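Local coordinates for protein N-acetylgalactosaminyltransferase 7 (Homo sapiens, PDB 6IWR) that carries a GT-A fold of glycosyltransferase family 2 joined to a ricin-type beta-trefoil lectin domain, at residues P469-W474 with R512-N517; A516-Q521 with C540-F545; F545-Y550 with F557-S562. One frame throughout, in Å; residues are numbered along the deposited sequence.

Contact 1 (P469-W474 with R512-N517); sequences PKNVDW and RINEAN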
loop_
_atom_site.group_PDB
_atom_site.type_symbol
_atom_site.label_atom_id
_atom_site.label_comp_id
_atom_site.label_asym_id
_atom_site.label_seq_id
_atom_site.Cartn_x
_atom_site.Cartn_y
_atom_site.Cartn_z
ATOM N N PRO A 469 -10.578 -26.182 -7.493
ATOM C CA PRO A 469 -10.950 -27.394 -6.756
ATOM C C PRO A 469 -11.892 -27.082 -5.601
ATOM O O PRO A 469 -11.865 -25.993 -5.026
ATOM C CB PRO A 469 -9.605 -27.927 -6.245
ATOM C CG PRO A 469 -8.578 -27.329 -7.133
ATOM C CD PRO A 469 -9.118 -25.993 -7.543
ATOM N N LYS A 470 -12.730 -28.061 -5.264
ATOM C CA LYS A 470 -13.590 -27.967 -4.094
ATOM C C LYS A 470 -12.745 -27.714 -2.859
ATOM O O LYS A 470 -11.541 -27.988 -2.872
ATOM C CB LYS A 470 -14.397 -29.248 -3.918
ATOM C CG LYS A 470 -15.468 -29.448 -4.961
ATOM C CD LYS A 470 -15.849 -30.921 -5.112
ATOM C CE LYS A 470 -15.245 -31.486 -6.395
ATOM N NZ LYS A 470 -15.965 -32.695 -6.898
ATOM N N ASN A 471 -13.338 -27.183 -1.794
ATOM C CA ASN A 471 -12.601 -26.993 -0.549
ATOM C C ASN A 471 -12.691 -28.244 0.315
ATOM O O ASN A 471 -13.725 -28.909 0.345
ATOM C CB ASN A 471 -13.145 -25.801 0.236
ATOM C CG ASN A 471 -12.783 -24.485 -0.393
ATOM O OD1 ASN A 471 -11.677 -24.320 -0.926
ATOM N ND2 ASN A 471 -13.712 -23.530 -0.351
ATOM N N VAL A 472 -11.604 -28.566 1.009
ATOM C CA VAL A 472 -11.705 -29.523 2.109
ATOM C C VAL A 472 -12.303 -28.851 3.336
ATOM O O VAL A 472 -13.247 -29.365 3.948
ATOM C CB VAL A 472 -10.337 -30.152 2.442
ATOM C CG1 VAL A 472 -10.492 -31.087 3.635
ATOM C CG2 VAL A 472 -9.787 -30.909 1.257
ATOM N N ASP A 473 -11.778 -27.685 3.699
ATOM C CA ASP A 473 -12.217 -26.943 4.868
ATOM C C ASP A 473 -11.841 -25.479 4.654
ATOM O O ASP A 473 -11.027 -25.148 3.783
ATOM C CB ASP A 473 -11.584 -27.535 6.132
ATOM C CG ASP A 473 -12.419 -27.317 7.375
ATOM O OD1 ASP A 473 -13.175 -26.335 7.430
ATOM O OD2 ASP A 473 -12.291 -28.127 8.323
ATOM N N TRP A 474 -12.461 -24.594 5.433
ATOM C CA TRP A 474 -12.156 -23.174 5.338
ATOM C C TRP A 474 -12.426 -22.533 6.690
ATOM O O TRP A 474 -13.184 -23.059 7.508
ATOM C CB TRP A 474 -12.975 -22.483 4.234
ATOM C CG TRP A 474 -14.454 -22.518 4.489
ATOM C CD1 TRP A 474 -15.324 -23.526 4.180
ATOM C CD2 TRP A 474 -15.226 -21.512 5.135
ATOM N NE1 TRP A 474 -16.595 -23.208 4.585
ATOM C CE2 TRP A 474 -16.563 -21.973 5.180
ATOM C CE3 TRP A 474 -14.922 -20.260 5.683
ATOM C CZ2 TRP A 474 -17.596 -21.222 5.751
ATOM C CZ3 TRP A 474 -15.955 -19.510 6.248
ATOM C CH2 TRP A 474 -17.274 -19.993 6.270
ATOM N N ARG A 512 -8.531 -21.142 3.243
ATOM C CA ARG A 512 -9.214 -22.343 2.787
ATOM C C ARG A 512 -8.164 -23.322 2.296
ATOM O O ARG A 512 -7.118 -22.926 1.772
ATOM C CB ARG A 512 -10.261 -22.065 1.675
ATOM C CG ARG A 512 -9.730 -21.247 0.527
ATOM C CD ARG A 512 -10.827 -20.606 -0.283
ATOM N NE ARG A 512 -10.624 -20.923 -1.683
ATOM C CZ ARG A 512 -9.872 -20.206 -2.514
ATOM N NH1 ARG A 512 -9.251 -19.090 -2.090
ATOM N NH2 ARG A 512 -9.750 -20.605 -3.779
ATOM N N ILE A 513 -8.433 -24.606 2.496
ATOM C CA ILE A 513 -7.580 -25.667 1.985
ATOM C C ILE A 513 -8.333 -26.424 0.902
ATOM O O ILE A 513 -9.488 -26.825 1.090
ATOM C CB ILE A 513 -7.105 -26.620 3.096
ATOM C CG1 ILE A 513 -5.901 -27.414 2.598
ATOM C CG2 ILE A 513 -8.174 -27.594 3.443
ATOM C CD1 ILE A 513 -5.411 -28.380 3.587
ATOM N N ASN A 514 -7.645 -26.635 -0.213
ATOM C CA ASN A 514 -8.087 -27.292 -1.430
ATOM C C ASN A 514 -8.149 -28.800 -1.285
ATOM O O ASN A 514 -7.401 -29.405 -0.519
ATOM C CB ASN A 514 -7.075 -27.035 -2.545
ATOM C CG ASN A 514 -7.571 -26.099 -3.523
ATOM O OD1 ASN A 514 -8.766 -25.789 -3.523
ATOM N ND2 ASN A 514 -6.693 -25.632 -4.404
ATOM N N GLU A 515 -8.974 -29.413 -2.133
ATOM C CA GLU A 515 -8.748 -30.814 -2.465
ATOM C C GLU A 515 -7.453 -31.011 -3.242
ATOM O O GLU A 515 -6.986 -32.149 -3.366
ATOM C CB GLU A 515 -9.899 -31.389 -3.277
ATOM C CG GLU A 515 -11.150 -31.692 -2.477
ATOM C CD GLU A 515 -12.198 -32.400 -3.319
ATOM O OE1 GLU A 515 -12.003 -32.485 -4.556
ATOM O OE2 GLU A 515 -13.198 -32.883 -2.745
ATOM N N ALA A 516 -6.869 -29.941 -3.785
ATOM C CA ALA A 516 -5.575 -30.027 -4.449
ATOM C C ALA A 516 -4.421 -29.801 -3.486
ATOM O O ALA A 516 -3.266 -29.697 -3.918
ATOM C CB ALA A 516 -5.494 -29.031 -5.602
ATOM N N ASN A 517 -4.702 -29.722 -2.190
ATOM C CA ASN A 517 -3.661 -29.523 -1.204
ATOM C C ASN A 517 -3.102 -28.100 -1.245
ATOM O O ASN A 517 -1.944 -27.868 -0.895
ATOM C CB ASN A 517 -2.558 -30.565 -1.398
ATOM C CG ASN A 517 -3.058 -31.983 -1.161
ATOM O OD1 ASN A 517 -3.485 -32.310 -0.063
ATOM N ND2 ASN A 517 -2.997 -32.829 -2.178
#
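Ile513 has two residues opposite it, Val472 and Asp473, and its backbone bonds to both. Ile513 O accepts the Val472 N-H at 2.7 Å, while Ile513 N gives its hydrogen to Asp473 O at 2.9 Å, nearly straight at 169°. A third bond, Glu515 N to Lys470 O at 3.0 Å, ties in the turn that follows the strand. Trp474 N is taken by the neighbouring carboxylate, Asp473 OD1, 2.7 Å away on its anti side, and the other oxygen, OD2, forms a salt bridge with Lys552.

Asn471 OD1 lies at the edge of the Arg512 guanidinium, 3.6 Å from NE, with the two flat groups 70° apart. The amide's firmer partner is Ala422 O, which bonds ND2 and more weakly Arg512 NE; Arg512 NH1 reaches Tyr522 O. At the bulge Val472 and Ile513 lie side by side, CB to CG2 at 3.5 Å, and at the turn Pro469 CG rests on Ala516 CB at 3.8 Å.

Two residues opposite one, with the register shifting by a residue between Asn471 and Asp473, define a classic beta bulge, here in an antiparallel edge pair of the beta-trefoil.

Contact 2 (A516-Q521 with C540-F545); sequences ANQLMQ and CNLNEF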
loop_
_atom_site.group_PDB
_atom_site.type_symbol
_atom_site.label_atom_id
_atom_site.label_comp_id
_atom_site.label_asym_id
_atom_site.label_seq_id
_atom_site.Cartn_x
_atom_site.Cartn_y
_atom_site.Cartn_z
ATOM N N ALA A 516 -6.869 -29.941 -3.785
ATOM C CA ALA A 516 -5.575 -30.027 -4.449
ATOM C C ALA A 516 -4.421 -29.801 -3.486
ATOM O O ALA A 516 -3.266 -29.697 -3.918
ATOM C CB ALA A 516 -5.494 -29.031 -5.602
ATOM N N ASN A 517 -4.702 -29.722 -2.190
ATOM C CA ASN A 517 -3.661 -29.523 -1.204
ATOM C C ASN A 517 -3.102 -28.100 -1.245
ATOM O O ASN A 517 -1.944 -27.868 -0.895
ATOM C CB ASN A 517 -2.558 -30.565 -1.398
ATOM C CG ASN A 517 -3.058 -31.983 -1.161
ATOM O OD1 ASN A 517 -3.485 -32.310 -0.063
ATOM N ND2 ASN A 517 -2.997 -32.829 -2.178
ATOM N N GLN A 518 -3.905 -27.121 -1.662
ATOM C CA GLN A 518 -3.468 -25.733 -1.646
ATOM C C GLN A 518 -4.078 -25.024 -0.442
ATOM O O GLN A 518 -5.279 -25.144 -0.186
ATOM C CB GLN A 518 -3.837 -25.021 -2.951
ATOM C CG GLN A 518 -3.381 -25.751 -4.229
ATOM C CD GLN A 518 -3.707 -24.982 -5.524
ATOM O OE1 GLN A 518 -4.874 -24.727 -5.845
ATOM N NE2 GLN A 518 -2.661 -24.615 -6.270
ATOM N N LEU A 519 -3.233 -24.324 0.317
ATOM C CA LEU A 519 -3.666 -23.488 1.432
ATOM C C LEU A 519 -3.740 -22.047 0.935
ATOM O O LEU A 519 -2.705 -21.415 0.690
ATOM C CB LEU A 519 -2.699 -23.604 2.605
ATOM C CG LEU A 519 -3.260 -23.862 4.004
ATOM C CD1 LEU A 519 -2.203 -23.517 5.016
ATOM C CD2 LEU A 519 -4.545 -23.087 4.271
ATOM N N MET A 520 -4.945 -21.515 0.840
ATOM C CA MET A 520 -5.167 -20.250 0.173
ATOM C C MET A 520 -5.855 -19.164 0.976
ATOM O O MET A 520 -6.733 -19.424 1.763
ATOM C CB MET A 520 -5.959 -20.513 -1.094
ATOM C CG MET A 520 -5.179 -21.295 -2.125
ATOM S SD MET A 520 -6.199 -21.967 -3.421
ATOM C CE MET A 520 -6.450 -20.520 -4.402
ATOM N N GLN A 521 -5.422 -17.934 0.763
ATOM C CA GLN A 521 -6.149 -16.741 1.159
ATOM C C GLN A 521 -6.329 -15.940 -0.105
ATOM O O GLN A 521 -5.368 -15.673 -0.795
ATOM C CB GLN A 521 -5.355 -15.929 2.176
ATOM C CG GLN A 521 -6.003 -14.622 2.598
ATOM C CD GLN A 521 -5.324 -13.983 3.783
ATOM O OE1 GLN A 521 -4.422 -13.185 3.632
ATOM N NE2 GLN A 521 -5.765 -14.329 4.966
ATOM N N CYS A 540 -0.552 -17.813 -6.859
ATOM C CA CYS A 540 -0.852 -19.228 -6.912
ATOM C C CYS A 540 -1.326 -19.594 -8.312
ATOM O O CYS A 540 -2.058 -18.826 -8.930
ATOM C CB CYS A 540 -1.924 -19.545 -5.859
ATOM S SG CYS A 540 -1.715 -21.191 -5.323
ATOM N N ASN A 541 -0.914 -20.756 -8.824
ATOM C CA ASN A 541 -1.416 -21.266 -10.101
ATOM C C ASN A 541 -1.831 -22.727 -9.938
ATOM O O ASN A 541 -1.310 -23.447 -9.084
ATOM C CB ASN A 541 -0.379 -21.145 -11.236
ATOM C CG ASN A 541 -0.187 -19.703 -11.720
ATOM O OD1 ASN A 541 -1.112 -18.877 -11.674
ATOM N ND2 ASN A 541 1.024 -19.398 -12.201
ATOM N N LEU A 542 -2.741 -23.174 -10.803
ATOM C CA LEU A 542 -3.523 -24.374 -10.513
ATOM C C LEU A 542 -2.707 -25.522 -9.915
ATOM O O LEU A 542 -3.218 -26.274 -9.071
ATOM C CB LEU A 542 -4.243 -24.851 -11.770
ATOM C CG LEU A 542 -5.713 -25.103 -11.423
ATOM C CD1 LEU A 542 -6.176 -26.375 -12.113
ATOM C CD2 LEU A 542 -5.925 -25.197 -9.892
ATOM N N ASN A 543 -1.455 -25.691 -10.314
ATOM C CA ASN A 543 -0.715 -26.851 -9.836
ATOM C C ASN A 543 0.508 -26.457 -9.030
ATOM O O ASN A 543 1.463 -27.237 -8.906
ATOM C CB ASN A 543 -0.347 -27.740 -11.015
ATOM C CG ASN A 543 -1.560 -28.132 -11.804
ATOM O OD1 ASN A 543 -1.527 -28.187 -13.029
ATOM N ND2 ASN A 543 -2.663 -28.379 -11.100
ATOM N N GLU A 544 0.476 -25.267 -8.455
ATOM C CA GLU A 544 1.605 -24.705 -7.745
ATOM C C GLU A 544 1.338 -24.781 -6.252
ATOM O O GLU A 544 0.236 -24.466 -5.798
ATOM C CB GLU A 544 1.846 -23.260 -8.185
ATOM C CG GLU A 544 3.173 -23.057 -8.904
ATOM C CD GLU A 544 3.330 -21.646 -9.457
ATOM O OE1 GLU A 544 2.291 -20.961 -9.642
ATOM O OE2 GLU A 544 4.494 -21.227 -9.691
ATOM N N PHE A 545 2.336 -25.231 -5.499
ATOM C CA PHE A 545 2.246 -25.267 -4.045
ATOM C C PHE A 545 1.131 -26.198 -3.560
ATOM O O PHE A 545 0.484 -25.930 -2.544
ATOM C CB PHE A 545 2.051 -23.858 -3.499
ATOM C CG PHE A 545 2.953 -22.848 -4.118
ATOM C CD1 PHE A 545 4.315 -23.034 -4.108
ATOM C CD2 PHE A 545 2.439 -21.705 -4.722
ATOM C CE1 PHE A 545 5.150 -22.099 -4.678
ATOM C CE2 PHE A 545 3.275 -20.765 -5.302
ATOM C CZ PHE A 545 4.625 -20.963 -5.273
#
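Gln518 and Phe545 bring the two backbones nearest, their CA atoms 6.2 Å apart; the chains form no beta bridge, and segment 540-545 is a loop with a type I turn from Asn541 to Glu544. A side chain does the joining. The amide of Gln518 enters the bend of the loop, and its NE2 meets the carbonyls lining it. The principal bond runs from NE2 to Glu544 O at 2.9 Å, with an angle of 153° at the hydrogen; this oxygen lies only 10° out of the amide plane. A second, weak bond goes from NE2 to Asn541 O at 3.3 Å, so the one nitrogen holds the carbonyls at both ends of the turn. Leu542 O is equally near, but the angle is too poor for a bond.

With CG anti to its own carbonyl carbon (chi1 -52°) and the chain extended beyond it, Gln518 spans the distance to the loop. Cys540, whose CB points toward segment 516-521, places SG 3.7 Å from Gln518 NE2, and the disulfide from this sulfur to Cys525 ties the start of the loop to strand 524-529. At the amide oxygen, Leu542 CD2 touches OE1 at 4.2 Å.

Strand 519-521, which begins just after Gln518, runs in the antiparallel sheet between strands 511-514 and 524-529. The loop connects strand 534-539, at the edge of that sheet, to strand 548-551 of the next hairpin, and the Phe545 ring packs on Cys525 and Thr527 of strand 524-529.

Contact 3 (F545-Y550 with F557-S562); sequences FKEWQY and FTHIPS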
loop_
_atom_site.group_PDB
_atom_site.type_symbol
_atom_site.label_atom_id
_atom_site.label_comp_id
_atom_site.label_asym_id
_atom_site.label_seq_id
_atom_site.Cartn_x
_atom_site.Cartn_y
_atom_site.Cartn_z
ATOM N N PHE A 545 2.336 -25.231 -5.499
ATOM C CA PHE A 545 2.246 -25.267 -4.045
ATOM C C PHE A 545 1.131 -26.198 -3.560
ATOM O O PHE A 545 0.484 -25.930 -2.544
ATOM C CB PHE A 545 2.051 -23.858 -3.499
ATOM C CG PHE A 545 2.953 -22.848 -4.118
ATOM C CD1 PHE A 545 4.315 -23.034 -4.108
ATOM C CD2 PHE A 545 2.439 -21.705 -4.722
ATOM C CE1 PHE A 545 5.150 -22.099 -4.678
ATOM C CE2 PHE A 545 3.275 -20.765 -5.302
ATOM C CZ PHE A 545 4.625 -20.963 -5.273
ATOM N N LYS A 546 0.885 -27.290 -4.300
ATOM C CA LYS A 546 -0.014 -28.347 -3.836
ATOM C C LYS A 546 0.634 -29.094 -2.678
ATOM O O LYS A 546 0.979 -30.267 -2.817
ATOM C CB LYS A 546 -0.347 -29.325 -4.967
ATOM C CG LYS A 546 -1.026 -28.699 -6.180
ATOM C CD LYS A 546 -0.571 -29.372 -7.483
ATOM C CE LYS A 546 -1.652 -30.219 -8.126
ATOM N NZ LYS A 546 -2.261 -31.177 -7.162
ATOM N N GLU A 547 0.807 -28.447 -1.526
ATOM C CA GLU A 547 1.792 -28.993 -0.603
ATOM C C GLU A 547 1.339 -29.061 0.861
ATOM O O GLU A 547 2.189 -29.161 1.753
ATOM C CB GLU A 547 3.081 -28.177 -0.735
ATOM C CG GLU A 547 2.912 -26.713 -0.382
ATOM C CD GLU A 547 4.217 -25.941 -0.460
ATOM O OE1 GLU A 547 4.723 -25.714 -1.587
ATOM O OE2 GLU A 547 4.750 -25.581 0.613
ATOM N N TRP A 548 0.038 -29.059 1.141
ATOM C CA TRP A 548 -0.465 -29.127 2.509
ATOM C C TRP A 548 -1.536 -30.202 2.608
ATOM O O TRP A 548 -2.324 -30.404 1.682
ATOM C CB TRP A 548 -1.062 -27.770 2.985
ATOM C CG TRP A 548 -0.100 -26.632 2.959
ATOM C CD1 TRP A 548 0.041 -25.703 1.968
ATOM C CD2 TRP A 548 0.886 -26.311 3.957
ATOM N NE1 TRP A 548 1.044 -24.811 2.287
ATOM C CE2 TRP A 548 1.584 -25.156 3.500
ATOM C CE3 TRP A 548 1.239 -26.875 5.193
ATOM C CZ2 TRP A 548 2.625 -24.561 4.228
ATOM C CZ3 TRP A 548 2.273 -26.282 5.928
ATOM C CH2 TRP A 548 2.955 -25.130 5.436
ATOM N N GLN A 549 -1.552 -30.909 3.722
ATOM C CA GLN A 549 -2.702 -31.735 4.038
ATOM C C GLN A 549 -3.123 -31.459 5.469
ATOM O O GLN A 549 -2.281 -31.314 6.356
ATOM C CB GLN A 549 -2.411 -33.213 3.812
ATOM C CG GLN A 549 -1.717 -33.932 4.922
ATOM C CD GLN A 549 -1.788 -35.429 4.711
ATOM O OE1 GLN A 549 -2.712 -35.924 4.069
ATOM N NE2 GLN A 549 -0.811 -36.156 5.243
ATOM N N TYR A 550 -4.430 -31.338 5.667
ATOM C CA TYR A 550 -5.029 -30.905 6.922
ATOM C C TYR A 550 -5.849 -32.050 7.483
ATOM O O TYR A 550 -6.880 -32.410 6.905
ATOM C CB TYR A 550 -5.926 -29.675 6.708
ATOM C CG TYR A 550 -6.846 -29.347 7.872
ATOM C CD1 TYR A 550 -6.352 -29.264 9.180
ATOM C CD2 TYR A 550 -8.206 -29.121 7.669
ATOM C CE1 TYR A 550 -7.191 -28.968 10.262
ATOM C CE2 TYR A 550 -9.054 -28.813 8.733
ATOM C CZ TYR A 550 -8.538 -28.739 10.030
ATOM O OH TYR A 550 -9.377 -28.446 11.081
ATOM N N PHE A 557 -1.691 -29.718 10.464
ATOM C CA PHE A 557 -1.359 -29.260 9.131
ATOM C C PHE A 557 0.049 -29.740 8.836
ATOM O O PHE A 557 0.997 -29.357 9.531
ATOM C CB PHE A 557 -1.400 -27.731 9.032
ATOM C CG PHE A 557 -2.771 -27.170 8.861
ATOM C CD1 PHE A 557 -3.359 -27.124 7.613
ATOM C CD2 PHE A 557 -3.484 -26.701 9.950
ATOM C CE1 PHE A 557 -4.633 -26.619 7.457
ATOM C CE2 PHE A 557 -4.758 -26.185 9.791
ATOM C CZ PHE A 557 -5.327 -26.146 8.543
ATOM N N THR A 558 0.197 -30.571 7.820
ATOM C CA THR A 558 1.498 -31.135 7.531
ATOM C C THR A 558 1.941 -30.717 6.133
ATOM O O THR A 558 1.133 -30.683 5.199
ATOM C CB THR A 558 1.484 -32.659 7.727
ATOM O OG1 THR A 558 2.221 -33.280 6.671
ATOM C CG2 THR A 558 0.076 -33.198 7.786
ATOM N N HIS A 559 3.210 -30.317 6.032
ATOM C CA HIS A 559 3.845 -29.939 4.772
ATOM C C HIS A 559 4.291 -31.191 4.042
ATOM O O HIS A 559 5.031 -32.006 4.592
ATOM C CB HIS A 559 5.051 -29.046 5.036
ATOM C CG HIS A 559 5.651 -28.435 3.808
ATOM N ND1 HIS A 559 6.975 -28.610 3.457
ATOM C CD2 HIS A 559 5.122 -27.608 2.876
ATOM C CE1 HIS A 559 7.229 -27.927 2.354
ATOM N NE2 HIS A 559 6.123 -27.308 1.982
ATOM N N ILE A 560 3.858 -31.346 2.802
ATOM C CA ILE A 560 3.996 -32.650 2.165
ATOM C C ILE A 560 5.416 -32.897 1.665
ATOM O O ILE A 560 5.952 -33.992 1.876
ATOM C CB ILE A 560 2.998 -32.814 1.014
ATOM C CG1 ILE A 560 1.559 -32.731 1.535
ATOM C CG2 ILE A 560 3.259 -34.128 0.342
ATOM C CD1 ILE A 560 0.540 -32.807 0.453
ATOM N N PRO A 561 6.042 -31.956 0.956
ATOM C CA PRO A 561 7.416 -32.215 0.475
ATOM C C PRO A 561 8.367 -32.591 1.598
ATOM O O PRO A 561 8.895 -33.708 1.616
ATOM C CB PRO A 561 7.809 -30.901 -0.219
ATOM C CG PRO A 561 6.606 -30.018 -0.154
ATOM C CD PRO A 561 5.425 -30.806 0.289
ATOM N N SER A 562 8.580 -31.704 2.563
ATOM C CA SER A 562 9.248 -32.124 3.789
ATOM C C SER A 562 8.295 -33.035 4.546
ATOM O O SER A 562 7.198 -33.354 4.090
ATOM C CB SER A 562 9.654 -30.934 4.660
ATOM O OG SER A 562 8.567 -30.269 5.290
#
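His559 NE2 donates to Glu547 OE2 at 2.6 Å, the shortest polar bond between segments 545-550 and 557-562. The oxygen lies in the plane of the imidazole, whereas the nitrogen stands well above the carboxylate plane, and the two planes are 58° apart. At the far side of the ring ND1 pairs with Ser562 OG, and Pro561 CD sits over the centre of one ring face, so the imidazole is held against rotation. Glu547 OE1 has its own partner in Thr527 OG1.

In His559 CG is anti to the backbone N (chi1 -171°), beside the carbonyl carbon, and the ring continues from there to the glutamate. Its edge also meets a face of Trp548, where His559 CD2 lies over the face, offset toward the rim. This edge-to-face pair has centroids 5.2 Å apart, while Trp548 NE1 is bonded to Leu526 O.

Further along the same face of the hairpin, Tyr550 and Phe557 form an offset stack. Their planes differ by only 12° and their centroids are 4.4 Å apart; Phe557 CZ lies over the tyrosine ring near CD1. Tyr550 OH is bonded to Lys552 NZ.

Gln549 and Thr558 occupy the other face, CG meeting CG2 at 3.5 Å. Between them the backbones exchange two bonds, Gln549 N to Thr558 O at 3.1 Å and Thr558 N to Gln549 O at 3.0 Å. Beyond the strand ends, Ile560 N also bonds Glu547 O, from above the carbonyl plane.

Reciprocal bonds at one pair, flanked by non-hydrogen-bonded pairs, are the pattern of antiparallel pairing; with strands 548-551 and 556-559 consecutive in the chain, this is a beta hairpin, one of those of the ricin-type beta-trefoil, with its aromatic residues on a single face.

The three contacts lie side by side in the beta-trefoil and follow one another along the chain. Contacts 1 and 2 have centres about 9 Å apart and share Ala516 and Asn517; their strands 511-514 and 519-521 are sheet neighbours, with Met520 N probably bonded to Arg512 O at 2.8 Å. Contact 2 passes the chain on to contact 3 through Phe545, their centres about 10 Å apart. Contacts 1 and 3, about 12 Å between centres, meet where Asn517 O probably accepts Trp548 N at 3.1 Å and where Ile513 CD1 packs on Tyr550 CB at 3.4 Å. The manganese ion takes no part in any of them.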